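PDB 4FO0: actin-related protein 8, which binds ATP with low basal ATPase activity, cannot polymerize, and is a proposed core component of the INO80 chromatin-remodeling complex. Local coordinates for residues A[43-48]-A[149-154]; A[123-128]-A[338-343]. All coordinates share one frame; numbering follows the deposited sequence.

Contact 1 (A[43-48]-A[149-154]); sequences VIARRH and YNIHWP
Val43 lies against one face of the Trp153 indole, its CG2 3.7 Å above the plane over the centre of the ring system, while CB makes a CH-pi contact with the six-membered ring, 10° off the normal. With CG2 anti to the backbone N, this methyl also meets Ile151 CG2 at 3.8 Å. At the far end of the pairing the Tyr149 ring carries Arg47 CA over one face, 3.9 Å from the centroid, and has the Ala45 carbonyl carbon at its edge. The Arg47 chain bends at chi3, and NE gives a weak hydrogen bond to Tyr149 OH (3.1 Å), which is bonded more firmly to Pro132 O. Between these ends, strands 44-47 and 149-152 run antiparallel in the mixed sheet of an actin-fold domain. Ile44 with His152 and Arg46 with Asn150 are the hydrogen-bonded pairs, two bonds each; Arg46 N reaches Asn150 O at 2.9 Å. Ala45 faces Ile151 in a non-hydrogen-bonded pair, CB to CD1 3.6 Å, on the same side as Tyr149. On the other side, Ile44 rests on Ile180 of helix 170-187, and Arg46 forms a salt bridge with Asp176 of that helix.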
ATOM      1  N   VAL A  43      -6.195 -10.259   5.113  1.00 29.26           N
ATOM      2  CA  VAL A  43      -5.513 -11.508   5.430  1.00 30.99           C
ATOM      3  C   VAL A  43      -6.490 -12.492   6.069  1.00 34.73           C
ATOM      4  O   VAL A  43      -7.498 -12.089   6.660  1.00 30.08           O
ATOM      5  CB  VAL A  43      -4.358 -11.262   6.415  1.00 37.75           C
ATOM      6  CG1 VAL A  43      -4.904 -10.672   7.713  1.00 32.58           C
ATOM      7  CG2 VAL A  43      -3.558 -12.564   6.684  1.00 27.75           C
ATOM      8  N   ILE A  44      -6.195 -13.781   5.944  1.00 23.51           N
ATOM      9  CA  ILE A  44      -7.074 -14.805   6.481  1.00 27.08           C
ATOM     10  C   ILE A  44      -6.266 -15.981   7.021  1.00 36.76           C
ATOM     11  O   ILE A  44      -5.280 -16.415   6.417  1.00 36.26           O
ATOM     12  CB  ILE A  44      -8.100 -15.308   5.427  1.00 33.30           C
ATOM     13  CG1 ILE A  44      -8.945 -16.437   6.011  1.00 32.77           C
ATOM     14  CG2 ILE A  44      -7.408 -15.827   4.194  1.00 33.13           C
ATOM     15  CD1 ILE A  44     -10.104 -16.845   5.147  1.00 25.33           C
ATOM     16  N   ALA A  45      -6.674 -16.479   8.178  1.00 32.09           N
ATOM     17  CA  ALA A  45      -6.080 -17.690   8.735  1.00 38.23           C
ATOM     18  C   ALA A  45      -7.045 -18.852   8.548  1.00 39.86           C
ATOM     19  O   ALA A  45      -8.225 -18.761   8.891  1.00 40.27           O
ATOM     20  CB  ALA A  45      -5.752 -17.505  10.209  1.00 33.77           C
ATOM     21  N   ARG A  46      -6.539 -19.940   7.993  1.00 37.78           N
ATOM     22  CA  ARG A  46      -7.358 -21.102   7.743  1.00 27.71           C
ATOM     23  C   ARG A  46      -6.822 -22.253   8.555  1.00 43.67           C
ATOM     24  O   ARG A  46      -5.605 -22.490   8.573  1.00 40.26           O
ATOM     25  CB  ARG A  46      -7.349 -21.446   6.264  1.00 38.89           C
ATOM     26  CG  ARG A  46      -8.250 -20.557   5.436  1.00 35.84           C
ATOM     27  CD  ARG A  46      -8.561 -21.217   4.119  1.00 37.45           C
ATOM     28  NE  ARG A  46      -9.514 -20.454   3.311  1.00 42.95           N
ATOM     29  CZ  ARG A  46     -10.826 -20.434   3.505  1.00 38.41           C
ATOM     30  NH1 ARG A  46     -11.366 -21.115   4.509  1.00 52.65           N
ATOM     31  NH2 ARG A  46     -11.596 -19.718   2.699  1.00 42.50           N
ATOM     32  N   ARG A  47      -7.730 -22.961   9.230  1.00 45.27           N
ATOM     33  CA  ARG A  47      -7.343 -24.095  10.062  1.00 49.85           C
ATOM     34  C   ARG A  47      -6.858 -25.245   9.208  1.00 51.22           C
ATOM     35  O   ARG A  47      -7.153 -25.314   8.018  1.00 62.88           O
ATOM     36  CB  ARG A  47      -8.494 -24.563  10.952  1.00 48.46           C
ATOM     37  CG  ARG A  47      -8.042 -25.503  12.067  1.00 54.04           C
ATOM     38  CD  ARG A  47      -9.198 -25.969  12.934  1.00 56.39           C
ATOM     39  NE  ARG A  47      -9.122 -25.450  14.297  1.00 68.59           N
ATOM     40  CZ  ARG A  47      -8.377 -25.981  15.261  1.00 76.17           C
ATOM     41  NH1 ARG A  47      -7.632 -27.049  15.013  1.00 60.41           N
ATOM     42  NH2 ARG A  47      -8.366 -25.438  16.471  1.00 86.98           N
ATOM     43  N   HIS A  48      -6.085 -26.136   9.816  1.00 73.56           N
ATOM     44  CA  HIS A  48      -5.751 -27.399   9.177  1.00 81.14           C
ATOM     45  C   HIS A  48      -6.944 -28.324   9.297  1.00 85.98           C
ATOM     46  O   HIS A  48      -7.762 -28.167  10.205  1.00 80.24           O
ATOM     47  CB  HIS A  48      -4.554 -28.035   9.856  1.00 63.78           C
ATOM     48  CG  HIS A  48      -3.277 -27.312   9.607  1.00 69.46           C
ATOM     49  ND1 HIS A  48      -3.214 -26.177   8.827  1.00 55.57           N
ATOM     50  CD2 HIS A  48      -2.010 -27.556  10.020  1.00 65.31           C
ATOM     51  CE1 HIS A  48      -1.964 -25.754   8.775  1.00 70.12           C
ATOM     52  NE2 HIS A  48      -1.212 -26.576   9.488  1.00 64.92           N
ATOM     53  N   TYR A 149      -2.848 -23.195  11.914  1.00 51.66           N
ATOM     54  CA  TYR A 149      -3.491 -22.353  10.919  1.00 46.84           C
ATOM     55  C   TYR A 149      -2.481 -21.924   9.885  1.00 37.03           C
ATOM     56  O   TYR A 149      -1.344 -21.567  10.225  1.00 53.81           O
ATOM     57  CB  TYR A 149      -4.141 -21.137  11.578  1.00 40.10           C
ATOM     58  CG  TYR A 149      -5.408 -21.460  12.339  1.00 40.54           C
ATOM     59  CD1 TYR A 149      -5.357 -22.072  13.590  1.00 42.24           C
ATOM     60  CD2 TYR A 149      -6.659 -21.150  11.811  1.00 48.64           C
ATOM     61  CE1 TYR A 149      -6.513 -22.360  14.289  1.00 42.69           C
ATOM     62  CE2 TYR A 149      -7.824 -21.435  12.512  1.00 49.79           C
ATOM     63  CZ  TYR A 149      -7.743 -22.047  13.748  1.00 51.29           C
ATOM     64  OH  TYR A 149      -8.895 -22.340  14.447  1.00 53.62           O
ATOM     65  N   ASN A 150      -2.877 -21.993   8.615  1.00 39.44           N
ATOM     66  CA  ASN A 150      -2.079 -21.376   7.552  1.00 33.33           C
ATOM     67  C   ASN A 150      -2.514 -19.931   7.380  1.00 44.70           C
ATOM     68  O   ASN A 150      -3.704 -19.610   7.505  1.00 37.73           O
ATOM     69  CB  ASN A 150      -2.217 -22.121   6.236  1.00 33.02           C
ATOM     70  CG  ASN A 150      -1.679 -23.535   6.306  1.00 47.16           C
ATOM     71  OD1 ASN A 150      -0.744 -23.826   7.048  1.00 44.97           O
ATOM     72  ND2 ASN A 150      -2.270 -24.422   5.522  1.00 45.98           N
ATOM     73  N   ILE A 151      -1.545 -19.059   7.122  1.00 45.93           N
ATOM     74  CA  ILE A 151      -1.823 -17.641   6.941  1.00 32.46           C
ATOM     75  C   ILE A 151      -1.746 -17.272   5.470  1.00 38.08           C
ATOM     76  O   ILE A 151      -0.745 -17.557   4.802  1.00 38.27           O
ATOM     77  CB  ILE A 151      -0.833 -16.785   7.730  1.00 41.76           C
ATOM     78  CG1 ILE A 151      -0.855 -17.192   9.202  1.00 46.28           C
ATOM     79  CG2 ILE A 151      -1.143 -15.299   7.553  1.00 38.08           C
ATOM     80  CD1 ILE A 151      -2.179 -16.976   9.873  1.00 30.71           C
ATOM     81  N   HIS A 152      -2.806 -16.636   4.976  1.00 30.37           N
ATOM     82  CA  HIS A 152      -2.893 -16.254   3.566  1.00 25.52           C
ATOM     83  C   HIS A 152      -3.204 -14.776   3.366  1.00 33.44           C
ATOM     84  O   HIS A 152      -4.175 -14.239   3.918  1.00 42.39           O
ATOM     85  CB  HIS A 152      -3.927 -17.115   2.818  1.00 26.67           C
ATOM     86  CG  HIS A 152      -3.610 -18.580   2.831  1.00 45.39           C
ATOM     87  ND1 HIS A 152      -4.289 -19.485   3.621  1.00 45.25           N
ATOM     88  CD2 HIS A 152      -2.671 -19.292   2.164  1.00 40.94           C
ATOM     89  CE1 HIS A 152      -3.783 -20.692   3.441  1.00 37.36           C
ATOM     90  NE2 HIS A 152      -2.801 -20.602   2.562  1.00 49.39           N
ATOM     91  N   TRP A 153      -2.351 -14.129   2.581  1.00 26.20           N
ATOM     92  CA  TRP A 153      -2.610 -12.797   2.075  1.00 32.73           C
ATOM     93  C   TRP A 153      -2.987 -12.946   0.609  1.00 33.14           C
ATOM     94  O   TRP A 153      -2.123 -13.189  -0.224  1.00 32.23           O
ATOM     95  CB  TRP A 153      -1.352 -11.950   2.167  1.00 27.09           C
ATOM     96  CG  TRP A 153      -0.855 -11.705   3.549  1.00 39.95           C
ATOM     97  CD1 TRP A 153       0.037 -12.468   4.246  1.00 36.61           C
ATOM     98  CD2 TRP A 153      -1.190 -10.598   4.404  1.00 41.03           C
ATOM     99  NE1 TRP A 153       0.274 -11.909   5.487  1.00 37.66           N
ATOM    100  CE2 TRP A 153      -0.467 -10.765   5.610  1.00 30.75           C
ATOM    101  CE3 TRP A 153      -2.032  -9.488   4.271  1.00 37.07           C
ATOM    102  CZ2 TRP A 153      -0.560  -9.860   6.671  1.00 36.65           C
ATOM    103  CZ3 TRP A 153      -2.125  -8.584   5.331  1.00 32.31           C
ATOM    104  CH2 TRP A 153      -1.393  -8.777   6.513  1.00 36.44           C
ATOM    105  N   PRO A 154      -4.278 -12.810   0.288  1.00 32.97           N
ATOM    106  CA  PRO A 154      -4.802 -13.027  -1.064  1.00 25.77           C
ATOM    107  C   PRO A 154      -4.199 -12.073  -2.083  1.00 32.18           C
ATOM    108  O   PRO A 154      -4.283 -12.314  -3.282  1.00 31.27           O
ATOM    109  CB  PRO A 154      -6.290 -12.736  -0.908  1.00 29.78           C
ATOM    110  CG  PRO A 154      -6.571 -12.978   0.529  1.00 49.23           C
ATOM    111  CD  PRO A 154      -5.347 -12.526   1.256  1.00 40.72           C
TER

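Contact 2 (A[123-128]-A[338-343]); sequences NKWTNT and HPDSPA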
ATOM      1  N   ASN A 123      -1.711  -7.720  25.450  1.00 39.33           N
ATOM      2  CA  ASN A 123      -2.216  -8.324  24.227  1.00 43.88           C
ATOM      3  C   ASN A 123      -2.126  -9.821  24.313  1.00 37.94           C
ATOM      4  O   ASN A 123      -1.206 -10.355  24.928  1.00 41.00           O
ATOM      5  CB  ASN A 123      -1.425  -7.854  23.006  1.00 41.67           C
ATOM      6  CG  ASN A 123      -1.572  -6.384  22.761  1.00 52.13           C
ATOM      7  OD1 ASN A 123      -2.642  -5.789  22.993  1.00 58.52           O
ATOM      8  ND2 ASN A 123      -0.492  -5.770  22.305  1.00 45.03           N
ATOM      9  N   LYS A 124      -3.072 -10.503  23.683  1.00 41.45           N
ATOM     10  CA  LYS A 124      -3.056 -11.960  23.690  1.00 56.36           C
ATOM     11  C   LYS A 124      -3.346 -12.559  22.328  1.00 39.56           C
ATOM     12  O   LYS A 124      -3.869 -11.901  21.437  1.00 33.99           O
ATOM     13  CB  LYS A 124      -4.036 -12.504  24.728  1.00 45.95           C
ATOM     14  CG  LYS A 124      -5.399 -11.895  24.630  1.00 60.81           C
ATOM     15  CD  LYS A 124      -6.141 -12.092  25.921  1.00 83.80           C
ATOM     16  CE  LYS A 124      -5.361 -11.507  27.077  1.00 73.74           C
ATOM     17  NZ  LYS A 124      -6.000 -11.888  28.373  1.00 93.29           N
ATOM     18  N   TRP A 125      -2.978 -13.819  22.169  1.00 38.24           N
ATOM     19  CA  TRP A 125      -3.292 -14.538  20.960  1.00 32.04           C
ATOM     20  C   TRP A 125      -4.794 -14.588  20.775  1.00 48.13           C
ATOM     21  O   TRP A 125      -5.546 -14.676  21.747  1.00 39.58           O
ATOM     22  CB  TRP A 125      -2.787 -15.949  21.085  1.00 28.09           C
ATOM     23  CG  TRP A 125      -1.327 -16.056  21.358  1.00 38.42           C
ATOM     24  CD1 TRP A 125      -0.744 -16.717  22.393  1.00 41.36           C
ATOM     25  CD2 TRP A 125      -0.254 -15.536  20.562  1.00 45.78           C
ATOM     26  NE1 TRP A 125       0.624 -16.643  22.299  1.00 39.09           N
ATOM     27  CE2 TRP A 125       0.952 -15.923  21.183  1.00 47.71           C
ATOM     28  CE3 TRP A 125      -0.196 -14.794  19.377  1.00 49.31           C
ATOM     29  CZ2 TRP A 125       2.202 -15.583  20.670  1.00 32.79           C
ATOM     30  CZ3 TRP A 125       1.044 -14.456  18.869  1.00 37.26           C
ATOM     31  CH2 TRP A 125       2.224 -14.848  19.516  1.00 41.44           C
ATOM     32  N   THR A 126      -5.232 -14.525  19.526  1.00 41.43           N
ATOM     33  CA  THR A 126      -6.619 -14.819  19.198  1.00 41.80           C
ATOM     34  C   THR A 126      -7.026 -16.177  19.786  1.00 50.48           C
ATOM     35  O   THR A 126      -6.298 -17.165  19.666  1.00 36.81           O
ATOM     36  CB  THR A 126      -6.788 -14.883  17.688  1.00 43.89           C
ATOM     37  OG1 THR A 126      -6.428 -13.616  17.132  1.00 41.62           O
ATOM     38  CG2 THR A 126      -8.222 -15.246  17.309  1.00 39.42           C
ATOM     39  N   ASN A 127      -8.182 -16.241  20.428  1.00 50.16           N
ATOM     40  CA  ASN A 127      -8.607 -17.523  20.962  1.00 55.61           C
ATOM     41  C   ASN A 127      -9.161 -18.453  19.891  1.00 50.48           C
ATOM     42  O   ASN A 127     -10.083 -18.103  19.152  1.00 42.54           O
ATOM     43  CB  ASN A 127      -9.612 -17.370  22.097  1.00 50.54           C
ATOM     44  CG  ASN A 127     -10.038 -18.707  22.659  1.00 55.64           C
ATOM     45  OD1 ASN A 127      -9.276 -19.371  23.368  1.00 67.42           O
ATOM     46  ND2 ASN A 127     -11.247 -19.126  22.321  1.00 64.65           N
ATOM     47  N   THR A 128      -8.590 -19.644  19.823  1.00 39.25           N
ATOM     48  CA  THR A 128      -9.003 -20.630  18.842  1.00 55.08           C
ATOM     49  C   THR A 128      -9.433 -21.932  19.525  1.00 60.72           C
ATOM     50  O   THR A 128      -9.392 -23.007  18.921  1.00 49.94           O
ATOM     51  CB  THR A 128      -7.855 -20.927  17.864  1.00 53.27           C
ATOM     52  OG1 THR A 128      -6.831 -21.664  18.543  1.00 49.89           O
ATOM     53  CG2 THR A 128      -7.266 -19.632  17.319  1.00 47.40           C
ATOM     54  N   HIS A 338       4.005  -7.651  22.868  1.00 34.63           N
ATOM     55  CA  HIS A 338       3.589  -8.864  22.193  1.00 37.00           C
ATOM     56  C   HIS A 338       2.894  -9.825  23.121  1.00 40.47           C
ATOM     57  O   HIS A 338       3.133  -9.828  24.325  1.00 43.62           O
ATOM     58  CB  HIS A 338       4.787  -9.537  21.550  1.00 39.30           C
ATOM     59  CG  HIS A 338       5.328  -8.774  20.386  1.00 53.89           C
ATOM     60  ND1 HIS A 338       6.488  -9.130  19.731  1.00 52.04           N
ATOM     61  CD2 HIS A 338       4.858  -7.669  19.758  1.00 34.68           C
ATOM     62  CE1 HIS A 338       6.712  -8.272  18.751  1.00 44.69           C
ATOM     63  NE2 HIS A 338       5.742  -7.373  18.749  1.00 46.28           N
ATOM     64  N   PRO A 339       2.021 -10.658  22.563  1.00 39.37           N
ATOM     65  CA  PRO A 339       1.454 -11.708  23.414  1.00 41.64           C
ATOM     66  C   PRO A 339       2.583 -12.605  23.946  1.00 44.10           C
ATOM     67  O   PRO A 339       3.625 -12.718  23.296  1.00 44.06           O
ATOM     68  CB  PRO A 339       0.534 -12.480  22.455  1.00 38.64           C
ATOM     69  CG  PRO A 339       0.332 -11.561  21.267  1.00 41.48           C
ATOM     70  CD  PRO A 339       1.607 -10.781  21.156  1.00 32.17           C
ATOM     71  N   ASP A 340       2.400 -13.210  25.120  1.00 50.22           N
ATOM     72  CA  ASP A 340       3.389 -14.154  25.655  1.00 43.72           C
ATOM     73  C   ASP A 340       4.681 -13.457  26.102  1.00 49.44           C
ATOM     74  O   ASP A 340       5.719 -14.090  26.296  1.00 47.97           O
ATOM     75  CB  ASP A 340       3.710 -15.248  24.627  1.00 44.37           C
ATOM     76  CG  ASP A 340       2.744 -16.440  24.694  1.00 60.40           C
ATOM     77  OD1 ASP A 340       1.748 -16.387  25.460  1.00 49.88           O
ATOM     78  OD2 ASP A 340       2.988 -17.436  23.963  1.00 60.79           O
ATOM     79  N   SER A 341       4.610 -12.143  26.248  1.00 44.85           N
ATOM     80  CA  SER A 341       5.726 -11.381  26.782  1.00 38.19           C
ATOM     81  C   SER A 341       5.231 -10.204  27.624  1.00 37.40           C
ATOM     82  O   SER A 341       4.028  -9.906  27.665  1.00 36.65           O
ATOM     83  CB  SER A 341       6.660 -10.909  25.665  1.00 42.86           C
ATOM     84  OG  SER A 341       5.925 -10.339  24.602  1.00 56.27           O
ATOM     85  N   PRO A 342       6.159  -9.565  28.343  1.00 37.50           N
ATOM     86  CA  PRO A 342       5.848  -8.394  29.173  1.00 37.41           C
ATOM     87  C   PRO A 342       5.694  -7.147  28.326  1.00 35.90           C
ATOM     88  O   PRO A 342       6.077  -7.182  27.163  1.00 43.30           O
ATOM     89  CB  PRO A 342       7.064  -8.274  30.082  1.00 33.42           C
ATOM     90  CG  PRO A 342       8.146  -9.090  29.410  1.00 33.94           C
ATOM     91  CD  PRO A 342       7.500 -10.122  28.600  1.00 32.50           C
ATOM     92  N   ALA A 343       5.123  -6.079  28.877  1.00 35.93           N
ATOM     93  CA  ALA A 343       5.162  -4.781  28.192  1.00 40.25           C
ATOM     94  C   ALA A 343       6.561  -4.222  28.369  1.00 40.74           C
ATOM     95  O   ALA A 343       6.946  -3.866  29.489  1.00 48.35           O
ATOM     96  CB  ALA A 343       4.125  -3.807  28.759  1.00 28.57           C
TER
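Pro339 and Trp125 carry most of this meeting of two surface loops, probably from the two lobes of the actin fold, with His338 opening the second of them. The side chain of His338 leaves the backbone away from 123-128, but its carbonyl O starts a type II beta turn that runs to Ser341. Pro339 follows, pointing toward the other loop. Its CB stands 3.6 Å above the indole plane of Trp125, over the centre, in a CH-pi contact 12° off the normal of the six-membered ring; CG lies farther along the benzo side, 3.8 Å from Trp125 CE3. On its backbone side, Pro339 CA makes a CA-H...O contact of 3.3 Å with Asn123 O. Asp340 then takes the indole at its edge: Trp125 NE1 donates to Asp340 OD2 over 3.0 Å, nearly straight at 161°. The acceptor lies in the ring plane, yet the donor comes from above the carboxylate, whose plane is almost perpendicular to the ring. Face and edge are thus engaged by consecutive residues of one turn. An alanine in place of Trp125 would probably leave Asp340 without this donor and Pro339 without the aromatic face beneath its ring. Ser341 closes the turn, its OG bonding to His338 O at 2.9 Å, an oxygen that also receives Ser121 OG. Ala343, where the chain enters strand 343-350, pairs by backbone bonds with Leu117 and Asp118 of strand 115-118, while Pro339 and His338 rest on Met307 of helix 306-319.

Overall arrangement
The two contacts illustrate how an actin fold is joined at different depths. Their centres are 19 Å apart, on the same side of the chain's centre, and their segments alternate along the sequence: 43-48, 123-128, 149-154, 338-343. Contact 1 is buried within the mixed sheet, near the ATP site through Trp153, whose side chain is about 7 Å from the nucleotide. Contact 2, at the surface, ties the loop before strand 134-136 to the turn between strands 330-336 and 343-350, and so probably joins the two lobes of the actin fold at the rim of the nucleotide cleft. Strand 134-136 links the two, pairing with strand 38-47 and touching Thr126 and Thr128. Thr128 packs against Arg47 and Tyr149.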